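Local coordinates for Poly(A) ribonuclease pop2 (Schizosaccharomyces pombe, PDB 2P51), which catalyses the 3'-exonucleolytic shortening of mRNA poly(A) tails, releasing 5'-AMP, as the catalytic subunit of the CCR4-NOT deadenylase complex, at residues 171-176 / 198-203. Numbering follows the deposited sequence. Where two conformers were deposited one is given.
Sequences YDFAYL and IYFPKN. With MG (magnesium ion), chain B.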
ATOM      1  N   TYR A 171       1.061  -8.326  -1.688  1.00 14.74           N
ATOM      2  CA  TYR A 171      -0.064  -8.307  -0.752  1.00 13.98           C
ATOM      3  C   TYR A 171      -0.747  -6.953  -0.727  1.00 13.50           C
ATOM      4  O   TYR A 171      -1.991  -6.920  -0.685  1.00 14.00           O
ATOM      5  CB  TYR A 171       0.371  -8.675   0.698  1.00 14.09           C
ATOM      6  CG  TYR A 171       0.539 -10.159   0.928  1.00 14.78           C
ATOM      7  CD1 TYR A 171       1.640 -10.866   0.405  1.00 16.47           C
ATOM      8  CD2 TYR A 171      -0.371 -10.893   1.706  1.00 15.11           C
ATOM      9  CE1 TYR A 171       1.806 -12.234   0.631  1.00 16.89           C
ATOM     10  CE2 TYR A 171      -0.181 -12.258   1.913  1.00 15.46           C
ATOM     11  CZ  TYR A 171       0.883 -12.941   1.394  1.00 17.87           C
ATOM     12  OH  TYR A 171       1.061 -14.301   1.605  1.00 19.85           O
ATOM     13  N   ASP A 172       0.014  -5.872  -0.704  1.00 13.51           N
ATOM     14  CA  ASP A 172      -0.546  -4.535  -0.592  1.00 13.92           C
ATOM     15  C   ASP A 172      -1.499  -4.246  -1.754  1.00 13.61           C
ATOM     16  O   ASP A 172      -2.652  -3.784  -1.579  1.00 15.00           O
ATOM     17  CB  ASP A 172       0.600  -3.536  -0.515  1.00 13.21           C
ATOM     18  CG  ASP A 172       1.403  -3.545   0.747  1.00 13.09           C
ATOM     19  OD1 ASP A 172       0.837  -4.058   1.757  1.00 13.71           O
ATOM     20  OD2 ASP A 172       2.582  -3.125   0.804  1.00 13.80           O
ATOM     21  N   PHE A 173      -1.032  -4.549  -2.986  1.00 14.22           N
ATOM     22  CA  PHE A 173      -1.902  -4.325  -4.154  1.00 14.63           C
ATOM     23  C   PHE A 173      -3.079  -5.308  -4.117  1.00 16.11           C
ATOM     24  O   PHE A 173      -4.207  -4.940  -4.509  1.00 16.33           O
ATOM     25  CB  PHE A 173      -1.163  -4.517  -5.477  1.00 17.79           C
ATOM     26  CG  PHE A 173      -0.577  -3.278  -6.107  1.00 15.95           C
ATOM     27  CD1 PHE A 173      -1.330  -2.120  -6.241  1.00 16.72           C
ATOM     28  CD2 PHE A 173       0.722  -3.265  -6.553  1.00 14.85           C
ATOM     29  CE1 PHE A 173      -0.852  -0.925  -6.810  1.00 15.23           C
ATOM     30  CE2 PHE A 173       1.205  -2.108  -7.136  1.00 16.55           C
ATOM     31  CZ  PHE A 173       0.467  -0.947  -7.267  1.00 17.77           C
ATOM     32  N   ALA A 174      -2.873  -6.557  -3.701  1.00 14.66           N
ATOM     33  CA  ALA A 174      -3.977  -7.524  -3.641  1.00 14.10           C
ATOM     34  C   ALA A 174      -5.055  -7.005  -2.697  1.00 14.41           C
ATOM     35  O   ALA A 174      -6.270  -7.146  -2.983  1.00 15.47           O
ATOM     36  CB  ALA A 174      -3.500  -8.914  -3.268  1.00 15.59           C
ATOM     37  N   TYR A 175      -4.665  -6.400  -1.563  1.00 14.39           N
ATOM     38  CA  TYR A 175      -5.703  -5.908  -0.626  1.00 13.98           C
ATOM     39  C   TYR A 175      -6.496  -4.771  -1.249  1.00 13.81           C
ATOM     40  O   TYR A 175      -7.707  -4.700  -0.989  1.00 15.92           O
ATOM     41  CB  TYR A 175      -5.058  -5.457   0.688  1.00 14.13           C
ATOM     42  CG  TYR A 175      -5.026  -6.627   1.672  1.00 13.33           C
ATOM     43  CD1 TYR A 175      -3.880  -7.290   2.056  1.00 14.33           C
ATOM     44  CD2 TYR A 175      -6.246  -7.036   2.186  1.00 14.07           C
ATOM     45  CE1 TYR A 175      -3.888  -8.359   2.964  1.00 14.49           C
ATOM     46  CE2 TYR A 175      -6.275  -8.087   3.062  1.00 14.76           C
ATOM     47  CZ  TYR A 175      -5.120  -8.749   3.452  1.00 14.22           C
ATOM     48  OH  TYR A 175      -5.242  -9.787   4.334  1.00 16.20           O
ATOM     49  N   LEU A 176      -5.859  -3.927  -2.048  1.00 15.43           N
ATOM     50  CA  LEU A 176      -6.623  -2.843  -2.655  1.00 15.07           C
ATOM     51  C   LEU A 176      -7.530  -3.424  -3.736  1.00 16.47           C
ATOM     52  O   LEU A 176      -8.691  -2.989  -3.878  1.00 16.87           O
ATOM     53  CB  LEU A 176      -5.767  -1.708  -3.240  0.75 17.38           C
ATOM     54  CG  LEU A 176      -5.508  -0.560  -2.232  0.75 19.56           C
ATOM     55  CD1 LEU A 176      -4.584  -1.045  -1.120  0.75 15.36           C
ATOM     56  CD2 LEU A 176      -4.976   0.664  -2.952  0.75 25.53           C
ATOM     57  N   ILE A 198      -5.188  -2.618 -14.984  1.00 17.09           N
ATOM     58  CA  ILE A 198      -6.240  -1.667 -15.456  1.00 18.02           C
ATOM     59  C   ILE A 198      -6.543  -0.622 -14.396  1.00 16.44           C
ATOM     60  O   ILE A 198      -6.721   0.569 -14.678  1.00 15.72           O
ATOM     61  CB  ILE A 198      -7.477  -2.482 -15.850  1.00 20.02           C
ATOM     62  CG1 ILE A 198      -7.248  -3.325 -17.121  1.00 20.01           C
ATOM     63  CG2 ILE A 198      -8.727  -1.612 -15.968  1.00 26.33           C
ATOM     64  CD1 ILE A 198      -8.344  -4.354 -17.326  1.00 27.43           C
ATOM     65  N   TYR A 199      -6.632  -1.053 -13.120  1.00 14.69           N
ATOM     66  CA  TYR A 199      -6.869  -0.091 -12.047  1.00 15.18           C
ATOM     67  C   TYR A 199      -5.647   0.759 -11.715  1.00 13.46           C
ATOM     68  O   TYR A 199      -5.835   1.927 -11.327  1.00 14.86           O
ATOM     69  CB  TYR A 199      -7.309  -0.834 -10.756  1.00 14.61           C
ATOM     70  CG  TYR A 199      -8.735  -1.320 -10.855  1.00 15.04           C
ATOM     71  CD1 TYR A 199      -9.825  -0.508 -10.488  1.00 14.83           C
ATOM     72  CD2 TYR A 199      -8.987  -2.614 -11.320  1.00 16.88           C
ATOM     73  CE1 TYR A 199     -11.134  -1.000 -10.589  1.00 14.36           C
ATOM     74  CE2 TYR A 199     -10.288  -3.102 -11.427  1.00 17.22           C
ATOM     75  CZ  TYR A 199     -11.358  -2.275 -11.067  1.00 15.76           C
ATOM     76  OH  TYR A 199     -12.647  -2.781 -11.169  1.00 18.41           O
ATOM     77  N   PHE A 200      -4.440   0.199 -11.843  1.00 12.65           N
ATOM     78  CA  PHE A 200      -3.196   0.894 -11.532  1.00 12.29           C
ATOM     79  C   PHE A 200      -2.307   0.867 -12.783  1.00 12.33           C
ATOM     80  O   PHE A 200      -1.311   0.137 -12.825  1.00 13.98           O
ATOM     81  CB  PHE A 200      -2.458   0.206 -10.371  1.00 12.78           C
ATOM     82  CG  PHE A 200      -3.378   0.077  -9.141  1.00 13.05           C
ATOM     83  CD1 PHE A 200      -3.521   1.130  -8.259  1.00 14.88           C
ATOM     84  CD2 PHE A 200      -4.068  -1.105  -8.879  1.00 14.43           C
ATOM     85  CE1 PHE A 200      -4.315   1.029  -7.124  1.00 13.38           C
ATOM     86  CE2 PHE A 200      -4.885  -1.214  -7.751  1.00 12.97           C
ATOM     87  CZ  PHE A 200      -5.008  -0.137  -6.853  1.00 13.42           C
ATOM     88  N   PRO A 201      -2.667   1.598 -13.832  1.00 13.09           N
ATOM     89  CA  PRO A 201      -1.976   1.453 -15.096  1.00 13.27           C
ATOM     90  C   PRO A 201      -0.530   1.921 -15.090  1.00 13.20           C
ATOM     91  O   PRO A 201       0.212   1.530 -16.003  1.00 15.59           O
ATOM     92  CB  PRO A 201      -2.807   2.318 -16.053  1.00 14.32           C
ATOM     93  CG  PRO A 201      -3.511   3.311 -15.148  1.00 15.67           C
ATOM     94  CD  PRO A 201      -3.843   2.519 -13.902  1.00 15.53           C
ATOM     95  N   LYS A 202      -0.123   2.735 -14.131  1.00 14.05           N
ATOM     96  CA  LYS A 202       1.269   3.189 -14.036  1.00 14.81           C
ATOM     97  C   LYS A 202       1.740   3.007 -12.606  1.00 14.10           C
ATOM     98  O   LYS A 202       1.328   3.782 -11.726  1.00 16.52           O
ATOM     99  CB  LYS A 202       1.345   4.654 -14.454  0.62 16.36           C
ATOM    100  CG  LYS A 202       2.724   5.288 -14.292  0.62 20.97           C
ATOM    101  CD  LYS A 202       2.834   6.637 -15.008  0.62 23.63           C
ATOM    102  CE  LYS A 202       4.280   7.068 -15.016  0.62 19.04           C
ATOM    103  NZ  LYS A 202       4.647   8.216 -14.172  0.62 31.21           N
ATOM    104  N   ASN A 203       2.555   1.991 -12.383  1.00 13.35           N
ATOM    105  CA  ASN A 203       2.987   1.753 -10.988  1.00 14.07           C
ATOM    106  C   ASN A 203       4.445   1.302 -11.008  1.00 12.97           C
ATOM    107  O   ASN A 203       4.949   0.769 -12.026  1.00 15.01           O
ATOM    108  CB  ASN A 203       2.018   0.786 -10.320  1.00 15.60           C
ATOM    109  CG  ASN A 203       2.009  -0.613 -10.861  1.00 16.85           C
ATOM    110  OD1 ASN A 203       2.974  -1.362 -10.640  1.00 18.43           O
ATOM    111  ND2 ASN A 203       0.989  -1.093 -11.553  1.00 17.92           N
TER
HETATM  112 MG    MG B2001       3.950  -3.038   2.425  1.00 14.74          MG
HETATM  113  O   HOH W   1       2.842  -4.472   3.416  1.00 14.45           O
HETATM  114  O   HOH W   2       5.247  -1.863   1.336  0.91 13.04           O
HETATM  115  O   HOH W   3       5.110  -2.936   4.057  0.98 18.10           O
HETATM  116  O   HOH W   4       5.145  -4.604   1.612  0.94 14.63           O
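F200, the first residue to leave helical geometry after helix 189-199, meets F173 of the next helix back in an edge-to-face aromatic pair, an example of aromatic packing right beside a metal ligand in sequence, since F173 follows D172 on helix 170-181. The ring centroids lie 4.8 Å apart, with planes inclined at 52°, well short of a perpendicular T. F173 leads with its edge: CE1 of F173 sits over one face of F200, displaced toward the rim and 3.6 Å from CG of F200. The F200 side chain, its CG anti to the carbonyl carbon, extends toward helix 170-181, and its far end, CZ of F200, lies 4.0 Å from CB of L176. Were F200 replaced by an alanine, the F173 edge would probably lose the face it rests on and L176 one of its apolar neighbours, leaving the F173 ring freer to turn. Further along, N203 packs its CB 3.8 Å from CZ of F173, its amide plane oblique to that ring. With chi1 at 67°, its CG lies between the backbone N and the carbonyl carbon; the amide bends back so that ND2 of N203 donates to the F200 carbonyl O (2.9 Å, 155° at the hydrogen), linking the end of helix 189-199 to the start of strand 203-205. On helix 170-181, D172 binds a magnesium ion through OD2 at 2.1 Å, while OD1 accepts a hydrogen bond from a metal-bound water; D51 of strand 47-53 also ligates this ion, within the DEDD nuclease site. The contact thus joins helix 170-181 to the segment running from the end of helix 189-199 into edge strand 203-205: F173 and L176 also touch M50 of strand 47-53, and W164 of strand 163-166 meets the F200 ring edge-to-face.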